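Local coordinates for protein thiol transferase (Phanerochaete chrysosporium, PDB 4F0B) that binds oxidized glutathione disulfide and, as a Ure2p-type glutathione transferase, probably carries out thiol-transfer reactions that use glutathione, at residues 130-139 / 186-194; 39-47 / 55-63. All coordinates share one frame; numbering follows the deposited sequence. Where two conformers were deposited one is given.

Contact 1: 130-139 / 186-194; sequences QGQANHFNLY and WARIAPRTG. With GDS (oxidized glutathione disulfide), chain C.
Q130, N134 and T193 carry a polar packing contact inside the all-helical C-terminal domain, where the last turns of helix 109-139 meet the end of helix 178-187 and the short helix 190-193. T193 OG1 sits at the centre: Q130 NE2 donates to it at 3.0 Å, T193 OG1 lying close to the plane of the glutamine amide, and the hydroxyl in turn donates to N134 OD1 at 2.7 Å, on a lone pair in the carbonyl plane. The second N-H of Q130 goes to W186 O at 3.0 Å. It comes from above that carbonyl plane, while I189 N reaches the same oxygen from the opposite face. Q130 gets there with CG anti to the backbone N (chi1 -167°) and an extended chain, and its OE1 is taken by Y159. At the ligand end, W186 CH2 lies 3.5 Å from G131 CA and also 3.5 Å from CB5 of the glutathione disulfide; a side chain at G131 would collide with O5 of the ligand. Near the end of helix 109-139, N137 ND2 donates to T193 O at 2.9 Å. Cutting Q130 back to an alanine would probably cost T193 OG1 its donor, remove one of the two N-H groups on W186 O and open a gap beside the indole. The buried Q130 and N134 amides and the T193 hydroxyl thus tie the helix ends together beside W186, whose indole N-H is held by N18.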
loop_
_atom_site.group_PDB
_atom_site.type_symbol
_atom_site.label_atom_id
_atom_site.label_comp_id
_atom_site.label_asym_id
_atom_site.label_seq_id
_atom_site.Cartn_x
_atom_site.Cartn_y
_atom_site.Cartn_z
ATOM N N GLN A 130 -4.548 11.487 -2.365
ATOM C CA GLN A 130 -4.124 12.646 -3.132
ATOM C C GLN A 130 -4.425 12.414 -4.625
ATOM O O GLN A 130 -4.796 13.358 -5.336
ATOM C CB GLN A 130 -2.647 12.937 -2.881
ATOM C CG GLN A 130 -2.228 14.336 -3.406
ATOM C CD GLN A 130 -0.766 14.599 -3.209
ATOM O OE1 GLN A 130 -0.130 13.977 -2.356
ATOM N NE2 GLN A 130 -0.221 15.504 -3.992
ATOM N N GLY A 131 -4.405 11.146 -5.052
ATOM C CA GLY A 131 -4.777 10.823 -6.422
ATOM C C GLY A 131 -6.256 11.114 -6.668
ATOM O O GLY A 131 -6.633 11.563 -7.762
ATOM N N GLN A 132 -7.104 10.894 -5.650
ATOM C CA GLN A 132 -8.535 11.196 -5.808
ATOM C C GLN A 132 -8.721 12.699 -5.795
ATOM O O GLN A 132 -9.576 13.215 -6.523
ATOM C CB GLN A 132 -9.387 10.551 -4.714
ATOM C CG GLN A 132 -9.293 9.003 -4.644
ATOM C CD GLN A 132 -9.111 8.344 -5.994
ATOM O OE1 GLN A 132 -10.030 8.309 -6.829
ATOM N NE2 GLN A 132 -7.917 7.824 -6.222
ATOM N N ALA A 133 -7.971 13.406 -4.940
ATOM C CA ALA A 133 -8.048 14.867 -4.959
ATOM C C ALA A 133 -7.683 15.421 -6.332
ATOM O O ALA A 133 -8.372 16.273 -6.869
ATOM C CB ALA A 133 -7.126 15.459 -3.894
ATOM N N ASN A 134 -6.620 14.871 -6.930
ATOM C CA ASN A 134 -6.246 15.310 -8.263
ATOM C C ASN A 134 -7.342 14.971 -9.249
ATOM O O ASN A 134 -7.686 15.795 -10.109
ATOM C CB ASN A 134 -4.973 14.600 -8.691
ATOM C CG ASN A 134 -3.724 15.202 -8.067
ATOM O OD1 ASN A 134 -3.781 16.202 -7.352
ATOM N ND2 ASN A 134 -2.575 14.555 -8.334
ATOM N N HIS A 135 -7.922 13.774 -9.120
ATOM C CA HIS A 135 -8.991 13.428 -10.063
ATOM C C HIS A 135 -10.134 14.458 -10.011
ATOM O O HIS A 135 -10.502 15.046 -11.014
ATOM C CB HIS A 135 -9.579 12.047 -9.804
ATOM C CG HIS A 135 -10.640 11.723 -10.805
ATOM N ND1 HIS A 135 -10.331 11.427 -12.117
ATOM C CD2 HIS A 135 -11.994 11.760 -10.731
ATOM C CE1 HIS A 135 -11.448 11.254 -12.795
ATOM N NE2 HIS A 135 -12.471 11.460 -11.983
ATOM N N PHE A 136 -10.659 14.711 -8.823
ATOM C CA PHE A 136 -11.826 15.590 -8.727
ATOM C C PHE A 136 -11.493 17.065 -8.955
ATOM O O PHE A 136 -12.288 17.791 -9.538
ATOM C CB PHE A 136 -12.566 15.360 -7.406
ATOM C CG PHE A 136 -13.327 14.071 -7.373
ATOM C CD1 PHE A 136 -14.516 13.931 -8.089
ATOM C CD2 PHE A 136 -12.813 12.997 -6.658
ATOM C CE1 PHE A 136 -15.234 12.714 -8.058
ATOM C CE2 PHE A 136 -13.504 11.786 -6.624
ATOM C CZ PHE A 136 -14.708 11.642 -7.327
ATOM N N ASN A 137 -10.317 17.491 -8.503
ATOM C CA ASN A 137 -9.992 18.908 -8.589
ATOM C C ASN A 137 -9.420 19.288 -9.951
ATOM O O ASN A 137 -9.599 20.424 -10.391
ATOM C CB ASN A 137 -9.010 19.258 -7.481
ATOM C CG ASN A 137 -8.989 20.740 -7.166
ATOM O OD1 ASN A 137 -9.997 21.437 -7.312
ATOM N ND2 ASN A 137 -7.835 21.222 -6.718
ATOM N N LEU A 138 -8.746 18.359 -10.615
ATOM C CA LEU A 138 -7.982 18.704 -11.808
ATOM C C LEU A 138 -8.508 18.053 -13.080
ATOM O O LEU A 138 -8.382 18.641 -14.145
ATOM C CB LEU A 138 -6.497 18.295 -11.659
ATOM C CG LEU A 138 -5.758 18.713 -10.366
ATOM C CD1 LEU A 138 -4.277 18.212 -10.354
ATOM C CD2 LEU A 138 -5.795 20.212 -10.184
ATOM N N TYR A 139 -9.033 16.828 -12.993
ATOM C CA TYR A 139 -9.243 16.050 -14.231
ATOM C C TYR A 139 -10.680 15.659 -14.540
ATOM O O TYR A 139 -10.994 15.442 -15.707
ATOM C CB TYR A 139 -8.361 14.787 -14.214
ATOM C CG TYR A 139 -6.892 15.096 -14.125
ATOM C CD1 TYR A 139 -6.264 15.834 -15.123
ATOM C CD2 TYR A 139 -6.139 14.684 -13.045
ATOM C CE1 TYR A 139 -4.901 16.124 -15.052
ATOM C CE2 TYR A 139 -4.800 14.968 -12.944
ATOM C CZ TYR A 139 -4.194 15.698 -13.952
ATOM O OH TYR A 139 -2.847 15.985 -13.874
ATOM N N TRP A 186 4.634 12.242 -4.720
ATOM C CA TRP A 186 3.354 12.902 -4.483
ATOM C C TRP A 186 3.490 14.283 -3.836
ATOM O O TRP A 186 2.804 15.238 -4.220
ATOM C CB TRP A 186 2.442 11.993 -3.650
ATOM C CG TRP A 186 1.876 10.867 -4.458
ATOM C CD1 TRP A 186 2.363 9.585 -4.550
ATOM C CD2 TRP A 186 0.734 10.946 -5.285
ATOM N NE1 TRP A 186 1.575 8.849 -5.429
ATOM C CE2 TRP A 186 0.562 9.665 -5.890
ATOM C CE3 TRP A 186 -0.170 11.985 -5.593
ATOM C CZ2 TRP A 186 -0.503 9.383 -6.757
ATOM C CZ3 TRP A 186 -1.227 11.710 -6.474
ATOM C CH2 TRP A 186 -1.378 10.405 -7.046
ATOM N N ALA A 187 4.362 14.381 -2.834
ATOM C CA ALA A 187 4.468 15.651 -2.090
ATOM C C ALA A 187 4.919 16.796 -2.990
ATOM O O ALA A 187 4.462 17.930 -2.774
ATOM C CB ALA A 187 5.401 15.479 -0.899
ATOM N N ARG A 188 5.791 16.531 -3.976
ATOM C CA ARG A 188 6.278 17.623 -4.810
ATOM C C ARG A 188 5.182 18.237 -5.689
ATOM O O ARG A 188 5.358 19.350 -6.181
ATOM C CB ARG A 188 7.484 17.168 -5.641
ATOM C CG ARG A 188 7.127 16.235 -6.792
ATOM C CD ARG A 188 8.391 15.694 -7.450
ATOM N NE ARG A 188 9.200 16.761 -8.059
ATOM C CZ ARG A 188 9.082 17.145 -9.330
ATOM N NH1 ARG A 188 8.223 16.527 -10.148
ATOM N NH2 ARG A 188 9.846 18.123 -9.817
ATOM N N ILE A 189 4.064 17.531 -5.872
ATOM C CA ILE A 189 2.927 18.095 -6.584
ATOM C C ILE A 189 1.749 18.425 -5.673
ATOM O O ILE A 189 0.701 18.830 -6.185
ATOM C CB ILE A 189 2.454 17.211 -7.773
ATOM C CG1 ILE A 189 1.849 15.896 -7.256
ATOM C CG2 ILE A 189 3.628 17.043 -8.792
ATOM C CD1 ILE A 189 1.048 15.074 -8.318
ATOM N N ALA A 190 1.932 18.326 -4.356
ATOM C CA ALA A 190 0.886 18.767 -3.436
ATOM C C ALA A 190 0.365 20.207 -3.696
ATOM O O ALA A 190 -0.846 20.408 -3.573
ATOM C CB ALA A 190 1.344 18.590 -1.963
ATOM N N PRO A 191 1.250 21.189 -4.030
ATOM C CA PRO A 191 0.724 22.544 -4.291
ATOM C C PRO A 191 -0.254 22.556 -5.449
ATOM O O PRO A 191 -1.307 23.220 -5.391
ATOM C CB PRO A 191 1.994 23.357 -4.584
ATOM C CG PRO A 191 3.069 22.664 -3.727
ATOM C CD PRO A 191 2.718 21.166 -3.945
ATOM N N ARG A 192 0.071 21.775 -6.484
ATOM C CA ARG A 192 -0.820 21.623 -7.618
ATOM C C ARG A 192 -2.138 20.995 -7.201
ATOM O O ARG A 192 -3.196 21.433 -7.638
ATOM C CB ARG A 192 -0.172 20.764 -8.684
ATOM C CG ARG A 192 -1.002 20.722 -9.845
ATOM C CD ARG A 192 -0.442 19.855 -10.917
ATOM N NE ARG A 192 -1.381 19.955 -12.013
ATOM C CZ ARG A 192 -1.378 19.169 -13.072
ATOM N NH1 ARG A 192 -0.481 18.190 -13.185
ATOM N NH2 ARG A 192 -2.296 19.350 -13.990
ATOM N N THR A 193 -2.068 19.962 -6.355
ATOM C CA THR A 193 -3.283 19.316 -5.873
ATOM C C THR A 193 -4.179 20.323 -5.203
ATOM O O THR A 193 -5.402 20.278 -5.347
ATOM C CB THR A 193 -2.939 18.203 -4.856
ATOM O OG1 THR A 193 -2.098 17.244 -5.490
ATOM C CG2 THR A 193 -4.226 17.511 -4.320
ATOM N N GLY A 194 -3.574 21.216 -4.413
ATOM C CA GLY A 194 -4.329 22.272 -3.748
ATOM C C GLY A 194 -3.939 22.458 -2.280
ATOM O O GLY A 194 -4.618 23.188 -1.542
HETATM N N1 GDS C . -0.655 1.488 -6.639
HETATM C CA1 GDS C . 0.033 1.709 -7.950
HETATM C C1 GDS C . 1.537 1.962 -7.662
HETATM O OE1 GDS C . 1.858 2.455 -6.559
HETATM O OE2 GDS C . 2.350 1.638 -8.549
HETATM C CB1 GDS C . -0.554 2.956 -8.630
HETATM C CG1 GDS C . 0.028 3.176 -10.039
HETATM C CD1 GDS C . -0.809 4.213 -10.775
HETATM O O1 GDS C . -1.769 4.810 -10.303
HETATM N N2 GDS C . -0.452 4.402 -12.089
HETATM C CA2 GDS C . -1.126 5.369 -12.965
HETATM C C2 GDS C . -1.531 4.679 -14.248
HETATM O O2 GDS C . -0.765 3.870 -14.833
HETATM C CB2 GDS C . -0.236 6.549 -13.347
HETATM S SG2 GDS C . 0.463 7.448 -11.961
HETATM N N3 GDS C . -2.751 5.025 -14.705
HETATM C CA3 GDS C . -3.236 4.450 -15.963
HETATM C C3 GDS C . -4.601 3.878 -15.847
HETATM O OE3 GDS C . -5.053 3.336 -16.875
HETATM O OE4 GDS C . -5.206 3.946 -14.743
HETATM N N4 GDS C . -2.931 6.704 -8.463
HETATM C CA4 GDS C . -3.406 6.357 -7.134
HETATM C C4 GDS C . -2.322 5.686 -6.227
HETATM O OE5 GDS C . -1.110 5.878 -6.458
HETATM O OE6 GDS C . -2.767 4.986 -5.301
HETATM C C5 GDS C . -3.428 7.779 -9.083
HETATM O O5 GDS C . -4.297 8.513 -8.557
HETATM C CA5 GDS C . -2.905 8.070 -10.479
HETATM N N5 GDS C . -4.012 8.559 -11.334
HETATM C CB5 GDS C . -1.775 9.110 -10.307
HETATM S SG5 GDS C . -0.894 9.357 -11.844
HETATM C CA6 GDS C . -7.071 6.371 -13.246
HETATM C C6 GDS C . -8.216 6.931 -12.378
HETATM O OE7 GDS C . -8.011 7.086 -11.153
HETATM O OE8 GDS C . -9.312 7.144 -12.956
HETATM N N6 GDS C . -7.650 5.414 -14.186
HETATM C CB6 GDS C . -6.359 7.523 -14.024
HETATM C CG6 GDS C . -5.561 8.555 -13.174
HETATM C CD6 GDS C . -4.409 7.898 -12.469
HETATM O O6 GDS C . -3.868 6.857 -12.809
#

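Contact 2: 39-47 / 55-63; sequences ETVKMSIRD and NQVKSDWFL. With GDS (oxidized glutathione disulfide), chain C.
S44 and Q56 form a single parallel bridge in the N-terminal, thioredoxin-like domain of the glutathione transferase fold, where the chain leaving edge strand 38-42 is met again just before helix 60-63. Two backbone bonds make it: S44 N to N55 O at 2.8 Å, and V57 N to S44 O at 3.1 Å, the latter almost straight in line with the carbonyl (173° at the oxygen). The bridge puts I45 beside V57, pointing the same way, with I45 CG2 and V57 CG1 4.0 Å apart. Both face one half of the bound glutathione disulfide: I45 CG2 lies 3.7 Å from O2 of the ligand, and V57 CG2 packs near the glycine carboxylate. A water 3.0 Å from ligand OE3 donates to that oxygen and to D47 OD1, and accepts from Q56 NE2, so segments and ligand share one polar node. K58 brings its CE against the same carboxylate, while its NZ bonds to G69 O.

Behind this first shell, the other end of the Q56 amide is engaged too, OE1 accepting from K58 N at 2.8 Å. S44 OG accepts from R46 N at 3.1 Å, an ST turn, and also bonds D49. Nearer the strand, a second water spans K42 O and N55 ND2. Next to the bridge the buried M43 side chain crosses that of N55, SD against N55 CB, its chain bent at chi2 (-78°) and again at chi3, which curls the sulfur and methyl toward the two aromatic rings, a Met-aromatic contact with W61 and F62. The methyl CE of M43 ends over the face of F62, 3.8 Å from the ring centroid and 16° off its normal.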
loop_
_atom_site.group_PDB
_atom_site.type_symbol
_atom_site.label_atom_id
_atom_site.label_comp_id
_atom_site.label_asym_id
_atom_site.label_seq_id
_atom_site.Cartn_x
_atom_site.Cartn_y
_atom_site.Cartn_z
ATOM N N GLU A 39 16.963 0.881 -19.011
ATOM C CA GLU A 39 16.197 1.415 -20.119
ATOM C C GLU A 39 14.926 1.987 -19.559
ATOM O O GLU A 39 14.333 1.428 -18.607
ATOM C CB GLU A 39 15.810 0.291 -21.119
ATOM C CG GLU A 39 14.769 0.703 -22.218
ATOM C CD GLU A 39 14.370 -0.420 -23.193
ATOM O OE1 GLU A 39 14.730 -1.602 -22.960
ATOM O OE2 GLU A 39 13.691 -0.129 -24.224
ATOM N N THR A 40 14.468 3.074 -20.169
ATOM C CA THR A 40 13.163 3.626 -19.878
ATOM C C THR A 40 12.226 3.446 -21.068
ATOM O O THR A 40 12.578 3.760 -22.197
ATOM C CB THR A 40 13.279 5.111 -19.606
ATOM O OG1 THR A 40 14.094 5.297 -18.442
ATOM C CG2 THR A 40 11.876 5.733 -19.348
ATOM N N VAL A 41 11.057 2.869 -20.808
ATOM C CA VAL A 41 9.987 2.732 -21.806
ATOM C C VAL A 41 8.884 3.643 -21.331
ATOM O O VAL A 41 8.244 3.374 -20.309
ATOM C CB VAL A 41 9.483 1.293 -21.921
ATOM C CG1 VAL A 41 8.318 1.218 -22.915
ATOM C CG2 VAL A 41 10.618 0.379 -22.359
ATOM N N LYS A 42 8.638 4.708 -22.081
ATOM C CA LYS A 42 7.607 5.661 -21.744
ATOM C C LYS A 42 6.222 5.155 -22.239
ATOM O O LYS A 42 6.010 4.915 -23.420
ATOM C CB LYS A 42 7.971 7.037 -22.314
ATOM C CG LYS A 42 7.092 8.150 -21.778
ATOM C CD LYS A 42 7.498 9.486 -22.380
ATOM C CE LYS A 42 6.704 10.622 -21.761
ATOM N NZ LYS A 42 6.930 11.890 -22.526
ATOM N N MET A 43 5.296 4.981 -21.310
ATOM C CA MET A 43 4.007 4.362 -21.585
ATOM C C MET A 43 2.913 5.399 -21.562
ATOM O O MET A 43 2.879 6.255 -20.662
ATOM C CB MET A 43 3.678 3.278 -20.530
ATOM C CG MET A 43 4.725 2.189 -20.479
ATOM S SD MET A 43 4.539 1.007 -21.829
ATOM C CE MET A 43 3.026 0.193 -21.343
ATOM N N SER A 44 2.001 5.320 -22.522
ATOM C CA SER A 44 0.768 6.091 -22.417
ATOM C C SER A 44 -0.119 5.555 -21.319
ATOM O O SER A 44 -0.353 4.348 -21.233
ATOM C CB SER A 44 0.009 6.057 -23.737
ATOM O OG SER A 44 -1.319 6.518 -23.474
ATOM N N ILE A 45 -0.592 6.466 -20.478
ATOM C CA ILE A 45 -1.531 6.128 -19.405
ATOM C C ILE A 45 -2.909 6.675 -19.733
ATOM O O ILE A 45 -3.769 6.740 -18.855
ATOM C CB ILE A 45 -1.080 6.687 -18.025
ATOM C CG1 ILE A 45 -0.982 8.203 -18.094
ATOM C CG2 ILE A 45 0.247 6.043 -17.651
ATOM C CD1 ILE A 45 -0.840 8.877 -16.718
ATOM N N ARG A 46 -3.132 7.063 -20.993
ATOM C CA ARG A 46 -4.413 7.670 -21.374
ATOM C C ARG A 46 -5.388 6.644 -21.934
ATOM O O ARG A 46 -5.044 5.880 -22.860
ATOM C CB ARG A 46 -4.195 8.738 -22.450
ATOM C CG ARG A 46 -3.129 9.742 -22.105
ATOM C CD ARG A 46 -3.227 10.930 -22.997
ATOM N NE ARG A 46 -3.340 10.568 -24.405
ATOM C CZ ARG A 46 -3.868 11.376 -25.321
ATOM N NH1 ARG A 46 -3.966 10.982 -26.583
ATOM N NH2 ARG A 46 -4.356 12.562 -24.956
ATOM N N ASP A 47 -6.609 6.634 -21.408
ATOM C CA ASP A 47 -7.655 5.779 -21.959
ATOM C C ASP A 47 -7.908 6.043 -23.463
ATOM O O ASP A 47 -8.266 5.126 -24.198
ATOM C CB ASP A 47 -8.972 5.944 -21.168
ATOM C CG ASP A 47 -8.879 5.421 -19.742
ATOM O OD1 ASP A 47 -7.933 4.679 -19.411
ATOM O OD2 ASP A 47 -9.789 5.731 -18.921
ATOM N N ASN A 55 2.876 1.132 -26.817
ATOM C CA ASN A 55 3.308 1.430 -25.444
ATOM C C ASN A 55 2.170 2.135 -24.693
ATOM O O ASN A 55 2.155 3.358 -24.553
ATOM C CB ASN A 55 4.594 2.260 -25.444
ATOM C CG ASN A 55 5.818 1.459 -25.888
ATOM O OD1 ASN A 55 5.798 0.226 -25.888
ATOM N ND2 ASN A 55 6.906 2.157 -26.225
ATOM N N GLN A 56 1.220 1.333 -24.233
ATOM C CA GLN A 56 0.008 1.811 -23.589
ATOM C C GLN A 56 -0.324 0.795 -22.493
ATOM O O GLN A 56 -0.210 -0.414 -22.710
ATOM C CB GLN A 56 -1.122 1.941 -24.617
ATOM C CG GLN A 56 -2.224 2.944 -24.208
ATOM C CD GLN A 56 -3.140 2.427 -23.116
ATOM O OE1 GLN A 56 -3.458 1.237 -23.062
ATOM N NE2 GLN A 56 -3.586 3.322 -22.249
ATOM N N VAL A 57 -0.731 1.280 -21.329
ATOM C CA VAL A 57 -0.799 0.417 -20.148
ATOM C C VAL A 57 -1.803 -0.714 -20.166
ATOM O O VAL A 57 -1.645 -1.650 -19.385
ATOM C CB VAL A 57 -0.996 1.222 -18.839
ATOM C CG1 VAL A 57 0.237 2.109 -18.581
ATOM C CG2 VAL A 57 -2.274 2.038 -18.895
ATOM N N LYS A 58 -2.805 -0.660 -21.063
ATOM C CA LYS A 58 -3.789 -1.741 -21.136
ATOM C C LYS A 58 -3.470 -2.762 -22.226
ATOM O O LYS A 58 -4.238 -3.709 -22.442
ATOM C CB LYS A 58 -5.192 -1.173 -21.358
ATOM C CG LYS A 58 -5.653 -0.173 -20.264
ATOM C CD LYS A 58 -5.400 -0.735 -18.855
ATOM C CE LYS A 58 -5.920 0.241 -17.781
ATOM N NZ LYS A 58 -5.583 -0.253 -16.404
ATOM N N SER A 59 -2.329 -2.586 -22.892
ATOM C CA SER A 59 -1.923 -3.506 -23.958
ATOM C C SER A 59 -1.682 -4.883 -23.354
ATOM O O SER A 59 -1.110 -5.011 -22.271
ATOM C CB SER A 59 -0.660 -2.992 -24.631
ATOM O OG SER A 59 -0.931 -1.806 -25.346
ATOM N N ASP A 60 -2.140 -5.916 -24.045
ATOM C CA ASP A 60 -1.966 -7.264 -23.533
ATOM C C ASP A 60 -0.512 -7.626 -23.183
ATOM O O ASP A 60 -0.253 -8.259 -22.160
ATOM C CB ASP A 60 -2.553 -8.262 -24.535
ATOM C CG ASP A 60 -2.647 -9.637 -23.968
ATOM O OD1 ASP A 60 -3.513 -9.830 -23.097
ATOM O OD2 ASP A 60 -1.850 -10.517 -24.369
ATOM N N TRP A 61 0.440 -7.248 -24.041
ATOM C CA TRP A 61 1.834 -7.583 -23.753
ATOM C C TRP A 61 2.273 -7.008 -22.410
ATOM O O TRP A 61 3.041 -7.639 -21.674
ATOM C CB TRP A 61 2.801 -7.122 -24.864
ATOM C CG TRP A 61 2.950 -5.633 -24.966
ATOM C CD1 TRP A 61 2.232 -4.772 -25.768
ATOM C CD2 TRP A 61 3.848 -4.810 -24.197
ATOM N NE1 TRP A 61 2.639 -3.474 -25.544
ATOM C CE2 TRP A 61 3.638 -3.473 -24.595
ATOM C CE3 TRP A 61 4.825 -5.085 -23.233
ATOM C CZ2 TRP A 61 4.364 -2.399 -24.044
ATOM C CZ3 TRP A 61 5.546 -4.004 -22.677
ATOM C CH2 TRP A 61 5.310 -2.690 -23.093
ATOM N N PHE A 62 1.758 -5.831 -22.054
ATOM C CA PHE A 62 2.193 -5.208 -20.816
ATOM C C PHE A 62 1.527 -5.844 -19.616
ATOM O O PHE A 62 2.094 -5.843 -18.519
ATOM C CB PHE A 62 1.952 -3.701 -20.863
ATOM C CG PHE A 62 2.454 -2.972 -19.632
ATOM C CD1 PHE A 62 3.806 -2.902 -19.362
ATOM C CD2 PHE A 62 1.550 -2.335 -18.774
ATOM C CE1 PHE A 62 4.266 -2.210 -18.234
ATOM C CE2 PHE A 62 1.979 -1.640 -17.651
ATOM C CZ PHE A 62 3.351 -1.583 -17.380
ATOM N N LEU A 63 0.333 -6.406 -19.800
ATOM C CA LEU A 63 -0.374 -7.052 -18.705
ATOM C C LEU A 63 0.426 -8.262 -18.186
ATOM O O LEU A 63 0.268 -8.650 -17.028
ATOM C CB LEU A 63 -1.823 -7.397 -19.135
ATOM C CG LEU A 63 -2.716 -6.180 -19.454
ATOM C CD1 LEU A 63 -4.127 -6.602 -19.883
ATOM C CD2 LEU A 63 -2.801 -5.261 -18.233
HETATM N N1 GDS C . -0.655 1.488 -6.639
HETATM C CA1 GDS C . 0.033 1.709 -7.950
HETATM C C1 GDS C . 1.537 1.962 -7.662
HETATM O OE1 GDS C . 1.858 2.455 -6.559
HETATM O OE2 GDS C . 2.350 1.638 -8.549
HETATM C CB1 GDS C . -0.554 2.956 -8.630
HETATM C CG1 GDS C . 0.028 3.176 -10.039
HETATM C CD1 GDS C . -0.809 4.213 -10.775
HETATM O O1 GDS C . -1.769 4.810 -10.303
HETATM N N2 GDS C . -0.452 4.402 -12.089
HETATM C CA2 GDS C . -1.126 5.369 -12.965
HETATM C C2 GDS C . -1.531 4.679 -14.248
HETATM O O2 GDS C . -0.765 3.870 -14.833
HETATM C CB2 GDS C . -0.236 6.549 -13.347
HETATM S SG2 GDS C . 0.463 7.448 -11.961
HETATM N N3 GDS C . -2.751 5.025 -14.705
HETATM C CA3 GDS C . -3.236 4.450 -15.963
HETATM C C3 GDS C . -4.601 3.878 -15.847
HETATM O OE3 GDS C . -5.053 3.336 -16.875
HETATM O OE4 GDS C . -5.206 3.946 -14.743
HETATM N N4 GDS C . -2.931 6.704 -8.463
HETATM C CA4 GDS C . -3.406 6.357 -7.134
HETATM C C4 GDS C . -2.322 5.686 -6.227
HETATM O OE5 GDS C . -1.110 5.878 -6.458
HETATM O OE6 GDS C . -2.767 4.986 -5.301
HETATM C C5 GDS C . -3.428 7.779 -9.083
HETATM O O5 GDS C . -4.297 8.513 -8.557
HETATM C CA5 GDS C . -2.905 8.070 -10.479
HETATM N N5 GDS C . -4.012 8.559 -11.334
HETATM C CB5 GDS C . -1.775 9.110 -10.307
HETATM S SG5 GDS C . -0.894 9.357 -11.844
HETATM C CA6 GDS C . -7.071 6.371 -13.246
HETATM C C6 GDS C . -8.216 6.931 -12.378
HETATM O OE7 GDS C . -8.011 7.086 -11.153
HETATM O OE8 GDS C . -9.312 7.144 -12.956
HETATM N N6 GDS C . -7.650 5.414 -14.186
HETATM C CB6 GDS C . -6.359 7.523 -14.024
HETATM C CG6 GDS C . -5.561 8.555 -13.174
HETATM C CD6 GDS C . -4.409 7.898 -12.469
HETATM O O6 GDS C . -3.868 6.857 -12.809
HETATM O O HOH W 1 7.118 5.116 -25.885
HETATM O O HOH W 2 -5.248 3.618 -19.821
#

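Contact 1 belongs to the helical C-terminal domain and contact 2 to the thioredoxin-like N-terminal one, their centres about 23 Å apart and their nearest atoms about 8 Å apart. They share no element and do not touch, yet both reach the glutathione disulfide, so the ligand lies between the two domains. Each contact is partly buried. In 130-139/186-194, side-chain amides bonded to a hydroxyl and carbonyls join helices, and the edge near R192 and Y139 is exposed. In 39-47/55-63, main-chain bonds join two loop segments, with two waters bridging polar atoms and a methionine among aromatics inside. Both put carbon atoms against the ligand; contact 2 also brings a water to its glycine carboxylate.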